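PDB 5FOR: phosphoinositide 3-kinase adapter protein 1 from Homo sapiens, which links B-cell receptor signalling to the PI3K-Akt pathway and Toll-like receptor signalling to PI3K activation as an adapter, seen here as its TIR domain. Local coordinates for residues Cys7-Tyr13 with Thr61-Leu67. Numbering follows the deposited sequence. Where two conformers were deposited one is given.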
loop_
_atom_site.group_PDB
_atom_site.type_symbol
_atom_site.label_atom_id
_atom_site.label_comp_id
_atom_site.label_asym_id
_atom_site.label_seq_id
_atom_site.Cartn_x
_atom_site.Cartn_y
_atom_site.Cartn_z
ATOM N N CYS A 7 -9.486 -10.905 0.604
ATOM C CA CYS A 7 -9.040 -9.628 1.171
ATOM C C CYS A 7 -9.557 -8.405 0.406
ATOM O O CYS A 7 -9.501 -8.361 -0.820
ATOM C CB CYS A 7 -7.504 -9.598 1.206
ATOM S SG CYS A 7 -6.726 -8.215 2.113
ATOM N N ASP A 8 -10.052 -7.408 1.133
ATOM C CA ASP A 8 -10.529 -6.176 0.507
ATOM C C ASP A 8 -9.488 -5.043 0.491
ATOM O O ASP A 8 -9.230 -4.455 -0.554
ATOM C CB ASP A 8 -11.779 -5.695 1.212
ATOM C CG ASP A 8 -12.868 -6.737 1.210
ATOM O OD1 ASP A 8 -13.393 -7.034 0.109
ATOM O OD2 ASP A 8 -13.189 -7.253 2.310
ATOM N N ILE A 9 -8.905 -4.750 1.653
ATOM C CA ILE A 9 -7.894 -3.710 1.794
ATOM C C ILE A 9 -6.581 -4.298 2.325
ATOM O O ILE A 9 -6.537 -4.887 3.411
ATOM C CB ILE A 9 -8.394 -2.566 2.708
ATOM C CG1 ILE A 9 -9.703 -1.969 2.158
ATOM C CG2 ILE A 9 -7.285 -1.476 2.856
ATOM C CD1 ILE A 9 -10.321 -0.889 3.025
ATOM N N LEU A 10 -5.511 -4.136 1.556
ATOM C CA LEU A 10 -4.216 -4.650 1.959
ATOM C C LEU A 10 -3.196 -3.514 2.148
ATOM O O LEU A 10 -2.881 -2.795 1.202
ATOM C CB LEU A 10 -3.696 -5.660 0.931
ATOM C CG LEU A 10 -2.291 -6.193 1.274
ATOM C CD1 LEU A 10 -2.261 -6.982 2.605
ATOM C CD2 LEU A 10 -1.768 -7.039 0.146
ATOM N N ILE A 11 -2.697 -3.365 3.374
ATOM C CA ILE A 11 -1.681 -2.369 3.689
ATOM C C ILE A 11 -0.299 -3.013 3.595
ATOM O O ILE A 11 0.044 -3.892 4.385
ATOM C CB ILE A 11 -1.898 -1.744 5.071
ATOM C CG1 ILE A 11 -3.354 -1.278 5.236
ATOM C CG2 ILE A 11 -0.905 -0.571 5.287
ATOM C CD1 ILE A 11 -3.687 -0.723 6.598
ATOM N N VAL A 12 0.464 -2.585 2.592
ATOM C CA VAL A 12 1.840 -3.027 2.359
ATOM C C VAL A 12 2.832 -2.007 2.926
ATOM O O VAL A 12 2.790 -0.831 2.581
ATOM C CB VAL A 12 2.083 -3.238 0.860
ATOM C CG1 VAL A 12 3.443 -3.850 0.620
ATOM C CG2 VAL A 12 0.984 -4.105 0.290
ATOM N N TYR A 13 3.713 -2.440 3.813
ATOM C CA TYR A 13 4.618 -1.502 4.468
ATOM C C TYR A 13 5.932 -2.174 4.868
ATOM O O TYR A 13 6.068 -3.386 4.839
ATOM C CB TYR A 13 3.949 -0.887 5.707
ATOM C CG TYR A 13 3.829 -1.867 6.847
ATOM C CD1 TYR A 13 2.986 -2.977 6.753
ATOM C CD2 TYR A 13 4.575 -1.707 7.999
ATOM C CE1 TYR A 13 2.881 -3.896 7.786
ATOM C CE2 TYR A 13 4.486 -2.608 9.032
ATOM C CZ TYR A 13 3.628 -3.707 8.924
ATOM O OH TYR A 13 3.533 -4.605 9.958
ATOM N N THR A 61 -6.160 -9.262 -3.311
ATOM C CA THR A 61 -6.848 -8.174 -2.617
ATOM C C THR A 61 -7.543 -7.236 -3.605
ATOM O O THR A 61 -7.188 -7.187 -4.780
ATOM C CB THR A 61 -5.879 -7.379 -1.720
ATOM O OG1 THR A 61 -6.604 -6.359 -1.012
ATOM C CG2 THR A 61 -4.768 -6.774 -2.563
ATOM N N ARG A 62 -8.562 -6.529 -3.136
ATOM C CA ARG A 62 -9.319 -5.636 -4.004
ATOM C C ARG A 62 -8.615 -4.283 -4.103
ATOM O O ARG A 62 -8.608 -3.655 -5.157
ATOM C CB ARG A 62 -10.760 -5.457 -3.497
ATOM C CG ARG A 62 -11.594 -4.476 -4.336
ATOM C CD ARG A 62 -13.068 -4.884 -4.454
ATOM N NE ARG A 62 -13.881 -4.425 -3.327
ATOM C CZ ARG A 62 -14.306 -5.204 -2.339
ATOM N NH1 ARG A 62 -13.999 -6.494 -2.328
ATOM N NH2 ARG A 62 -15.047 -4.694 -1.365
ATOM N N CYS A 63 -8.000 -3.856 -3.006
ATOM C CA CYS A 63 -7.347 -2.552 -2.945
ATOM C C CYS A 63 -6.002 -2.645 -2.201
ATOM O O CYS A 63 -5.860 -3.406 -1.238
ATOM C CB CYS A 63 -8.306 -1.565 -2.292
ATOM S SG CYS A 63 -7.632 -0.129 -1.526
ATOM N N VAL A 64 -4.992 -1.917 -2.682
ATOM C CA VAL A 64 -3.702 -1.947 -2.015
ATOM C C VAL A 64 -3.377 -0.554 -1.547
ATOM O O VAL A 64 -3.562 0.418 -2.276
ATOM C CB VAL A 64 -2.567 -2.499 -2.905
ATOM C CG1 VAL A 64 -1.263 -2.480 -2.136
ATOM C CG2 VAL A 64 -2.851 -3.914 -3.303
ATOM N N VAL A 65 -2.907 -0.466 -0.310
ATOM C CA VAL A 65 -2.432 0.781 0.239
ATOM C C VAL A 65 -0.946 0.590 0.449
ATOM O O VAL A 65 -0.534 -0.285 1.214
ATOM C CB VAL A 65 -3.156 1.162 1.548
ATOM C CG1 VAL A 65 -2.603 2.474 2.110
ATOM C CG2 VAL A 65 -4.683 1.258 1.317
ATOM N N VAL A 66 -0.152 1.393 -0.258
ATOM C CA VAL A 66 1.316 1.295 -0.209
ATOM C C VAL A 66 1.906 2.368 0.699
ATOM O O VAL A 66 1.771 3.578 0.421
ATOM C CB VAL A 66 1.936 1.405 -1.642
ATOM C CG1 VAL A 66 3.401 1.051 -1.612
ATOM C CG2 VAL A 66 1.186 0.511 -2.628
ATOM N N LEU A 67 2.553 1.958 1.790
ATOM C CA LEU A 67 3.206 2.975 2.621
ATOM C C LEU A 67 4.591 3.200 2.024
ATOM O O LEU A 67 5.473 2.357 2.133
ATOM C CB LEU A 67 3.271 2.572 4.101
ATOM C CG LEU A 67 1.926 2.225 4.768
ATOM C CD1 LEU A 67 1.990 2.349 6.270
ATOM C CD2 LEU A 67 0.796 3.076 4.240
#
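Cys-63 O is held from opposite faces of its carbonyl plane, by Leu-10 N at 2.9 Å and by the hydroxyl Thr-61 OG1 at 3.1 Å. The Leu-10 bond is part of the pairing between strands 9-13 and 63-67, neighbours in the parallel sheet at the centre of the TIR domain; two successive beta-alpha-beta crossovers, by way of edge strand 40-43, bring the chain from one to the other. Thr-61, just past the end of helix 52-60, has OG1 anti to its own N (chi1 -177°), which turns the hydroxyl above the Cys-63 carbonyl, while CG2 lies against Leu-10 CB. Replacing Thr-61 with an alanine would probably cost Cys-63 O its second donor and open a gap beside Leu-10.

From there the bonds run regularly, Leu-10 O taking Val-65 N at 2.8 Å and Val-12 O taking Leu-67 N almost straight, at 175°. On one face Val-12 CG2 meets Val-64 CG1 at 3.7 Å; Val-12, like Leu-10, also packs on Phe-58 of helix 52-60. The other carries Ile-9, Ile-11 and Val-65: Ile-9 and Val-65 lie side by side through their CG2 methyls, 4.1 Å apart. The Ile-11 and Leu-67 side chains run aslant, with Ile-11 CG2 4.0 Å from Leu-67 CG, and Leu-67 also packs on Trp-20 and Leu-24 of helix 18-30.

At the N-terminal end, in the Arg-62 conformer given, Asp-8 OD1 and Arg-62 NH1 form a salt bridge whose hydrogen bond is weak, the planes 69° apart. In this conformer Arg-62 NE also bonds Ile-138 O, and Asp-8 CB lies over one face of the guanidinium.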